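Long-range contact in 'Carboxyl esterase 2 (Tuber melanosporum Mel28, PDB 5MIF), which probably hydrolyses carboxylic ester bonds, as an alpha/beta hydrolase resembling archaeal carboxylesterases: residues T279-A284 with A307-V312. Sequence-based numbering, arbitrary orientation.
Sequences TLIVVA and AAIIRV
Ile281 lies opposite Ile309 in a parallel strand pair of the alpha/beta hydrolase fold, and its backbone bonds to Ala308 and Ile310. Strands 279-284 and 307-312 belong to a beta-alpha-beta unit connected through helix 290-302. Their axes approach to 4.7 Å and differ in direction by 12°.

Five backbone hydrogen bonds join them. Ile281 gives its N-H to Ala308 O (2.7 Å, N-H...O 179°) and takes one at its own O from Ile310 N (2.9 Å). Val283 likewise uses both N and O, toward Ile310 O and Val312 N. At the start of the strands, Ala308 N bonds to Thr279 O. That oxygen also receives a CA-H...O contact from Ala307 CA at 3.1 Å.

Arg311 NE forms a salt bridge with Glu294 of helix 290-302, which packs on the face of Ile281, Ile309 and Val283. Arg311 also pairs antiparallel with a strand of the second subunit, which continues the sheet across the interface.

Apolar contacts form on both faces. On the face of Leu280, Val282 and Val312, Leu280 CG stands anti to the backbone N (chi1 165°), beside the carbonyl carbon, and from it CD1 reaches Ala308 CB at 3.8 Å. Val282 CG1 meets Val312 CG2 at 3.8 Å. Phe319 touches Val282, Ala284 and Val312 here, and Ala284 also touches the probable Ser190-His317-Asp287 catalytic triad. On the other face, Val283 CG2 lies 3.8 Å from Arg311 CB.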
ATOM      1  N   THR A 279       5.720  12.233  -4.405  1.00 38.73           N
ATOM      2  CA  THR A 279       6.313  11.395  -3.390  1.00 40.02           C
ATOM      3  C   THR A 279       5.363  10.316  -2.876  1.00 41.56           C
ATOM      4  O   THR A 279       4.184  10.576  -2.615  1.00 42.80           O
ATOM      5  CB  THR A 279       6.768  12.279  -2.218  1.00 36.11           C
ATOM      6  OG1 THR A 279       7.819  13.145  -2.670  1.00 36.72           O
ATOM      7  CG2 THR A 279       7.216  11.444  -1.047  1.00 37.22           C
ATOM      8  N   LEU A 280       5.878   9.099  -2.750  1.00 37.99           N
ATOM      9  CA  LEU A 280       5.165   8.024  -2.072  1.00 37.19           C
ATOM     10  C   LEU A 280       5.823   7.747  -0.714  1.00 39.67           C
ATOM     11  O   LEU A 280       7.027   7.472  -0.640  1.00 36.22           O
ATOM     12  CB  LEU A 280       5.156   6.754  -2.931  1.00 35.28           C
ATOM     13  CG  LEU A 280       4.762   5.456  -2.221  1.00 34.29           C
ATOM     14  CD1 LEU A 280       3.293   5.472  -1.784  1.00 35.64           C
ATOM     15  CD2 LEU A 280       5.024   4.271  -3.115  1.00 34.20           C
ATOM     16  N   ILE A 281       5.035   7.817   0.354  1.00 39.49           N
ATOM     17  CA  ILE A 281       5.537   7.512   1.689  1.00 37.76           C
ATOM     18  C   ILE A 281       4.899   6.252   2.249  1.00 38.74           C
ATOM     19  O   ILE A 281       3.676   6.112   2.271  1.00 43.63           O
ATOM     20  CB  ILE A 281       5.298   8.684   2.653  1.00 40.05           C
ATOM     21  CG1 ILE A 281       6.012   9.929   2.125  1.00 36.10           C
ATOM     22  CG2 ILE A 281       5.761   8.322   4.074  1.00 37.12           C
ATOM     23  CD1 ILE A 281       5.687  11.203   2.886  1.00 40.41           C
ATOM     24  N   VAL A 282       5.737   5.326   2.688  1.00 33.01           N
ATOM     25  CA  VAL A 282       5.272   4.082   3.280  1.00 37.91           C
ATOM     26  C   VAL A 282       5.781   4.023   4.719  1.00 35.75           C
ATOM     27  O   VAL A 282       6.962   4.245   4.955  1.00 39.41           O
ATOM     28  CB  VAL A 282       5.773   2.868   2.464  1.00 38.65           C
ATOM     29  CG1 VAL A 282       5.334   1.580   3.105  1.00 43.18           C
ATOM     30  CG2 VAL A 282       5.257   2.956   1.026  1.00 38.01           C
ATOM     31  N   VAL A 283       4.905   3.746   5.678  1.00 38.29           N
ATOM     32  CA  VAL A 283       5.328   3.677   7.085  1.00 41.77           C
ATOM     33  C   VAL A 283       4.912   2.351   7.720  1.00 43.22           C
ATOM     34  O   VAL A 283       3.966   1.700   7.265  1.00 41.31           O
ATOM     35  CB  VAL A 283       4.751   4.842   7.936  1.00 38.25           C
ATOM     36  CG1 VAL A 283       5.315   6.188   7.470  1.00 38.40           C
ATOM     37  CG2 VAL A 283       3.211   4.824   7.915  1.00 38.06           C
ATOM     38  N   ALA A 284       5.649   1.934   8.747  1.00 41.03           N
ATOM     39  CA  ALA A 284       5.270   0.756   9.515  1.00 41.01           C
ATOM     40  C   ALA A 284       4.326   1.176  10.636  1.00 39.26           C
ATOM     41  O   ALA A 284       4.465   2.262  11.184  1.00 42.56           O
ATOM     42  CB  ALA A 284       6.503   0.056  10.080  1.00 42.97           C
ATOM     43  N   ALA A 307       1.248  13.477  -3.230  1.00 38.00           N
ATOM     44  CA  ALA A 307       1.885  12.638  -2.235  1.00 42.09           C
ATOM     45  C   ALA A 307       0.931  11.566  -1.734  1.00 44.83           C
ATOM     46  O   ALA A 307      -0.148  11.869  -1.213  1.00 45.24           O
ATOM     47  CB  ALA A 307       2.399  13.481  -1.067  1.00 40.75           C
ATOM     48  N   ALA A 308       1.343  10.311  -1.891  1.00 41.21           N
ATOM     49  CA  ALA A 308       0.587   9.178  -1.385  1.00 42.63           C
ATOM     50  C   ALA A 308       1.212   8.684  -0.082  1.00 38.44           C
ATOM     51  O   ALA A 308       2.435   8.580   0.032  1.00 41.82           O
ATOM     52  CB  ALA A 308       0.537   8.064  -2.427  1.00 39.37           C
ATOM     53  N   ILE A 309       0.370   8.388   0.902  1.00 39.19           N
ATOM     54  CA  ILE A 309       0.839   7.879   2.189  1.00 39.53           C
ATOM     55  C   ILE A 309       0.129   6.580   2.569  1.00 42.10           C
ATOM     56  O   ILE A 309      -1.104   6.505   2.618  1.00 42.08           O
ATOM     57  CB  ILE A 309       0.631   8.894   3.339  1.00 43.38           C
ATOM     58  CG1 ILE A 309       0.979  10.319   2.895  1.00 44.17           C
ATOM     59  CG2 ILE A 309       1.440   8.470   4.559  1.00 40.54           C
ATOM     60  CD1 ILE A 309       0.165  11.378   3.593  1.00 42.88           C
ATOM     61  N   ILE A 310       0.928   5.562   2.839  1.00 37.97           N
ATOM     62  CA  ILE A 310       0.432   4.240   3.159  1.00 38.50           C
ATOM     63  C   ILE A 310       1.035   3.696   4.452  1.00 39.58           C
ATOM     64  O   ILE A 310       2.253   3.699   4.633  1.00 39.81           O
ATOM     65  CB  ILE A 310       0.732   3.282   2.009  1.00 43.86           C
ATOM     66  CG1 ILE A 310      -0.328   3.440   0.919  1.00 41.56           C
ATOM     67  CG2 ILE A 310       0.754   1.854   2.473  1.00 49.39           C
ATOM     68  CD1 ILE A 310       0.101   2.786  -0.367  1.00 54.78           C
ATOM     69  N   ARG A 311       0.166   3.237   5.343  1.00 38.30           N
ATOM     70  CA  ARG A 311       0.562   2.613   6.594  1.00 37.20           C
ATOM     71  C   ARG A 311       0.346   1.114   6.505  1.00 42.66           C
ATOM     72  O   ARG A 311      -0.758   0.652   6.204  1.00 41.15           O
ATOM     73  CB  ARG A 311      -0.232   3.185   7.778  1.00 36.81           C
ATOM     74  CG  ARG A 311       0.020   2.434   9.102  1.00 36.46           C
ATOM     75  CD  ARG A 311      -1.011   2.789  10.182  1.00 38.95           C
ATOM     76  NE  ARG A 311      -0.965   4.196  10.572  1.00 43.09           N
ATOM     77  CZ  ARG A 311      -1.601   4.701  11.629  1.00 47.69           C
ATOM     78  NH1 ARG A 311      -2.351   3.916  12.400  1.00 43.19           N
ATOM     79  NH2 ARG A 311      -1.498   5.997  11.909  1.00 44.15           N
ATOM     80  N   VAL A 312       1.403   0.356   6.771  1.00 39.39           N
ATOM     81  CA  VAL A 312       1.353  -1.091   6.711  1.00 38.76           C
ATOM     82  C   VAL A 312       1.125  -1.625   8.108  1.00 40.67           C
ATOM     83  O   VAL A 312       1.944  -1.399   9.001  1.00 41.88           O
ATOM     84  CB  VAL A 312       2.663  -1.678   6.134  1.00 38.70           C
ATOM     85  CG1 VAL A 312       2.506  -3.155   5.858  1.00 37.78           C
ATOM     86  CG2 VAL A 312       3.053  -0.945   4.873  1.00 36.06           C
TER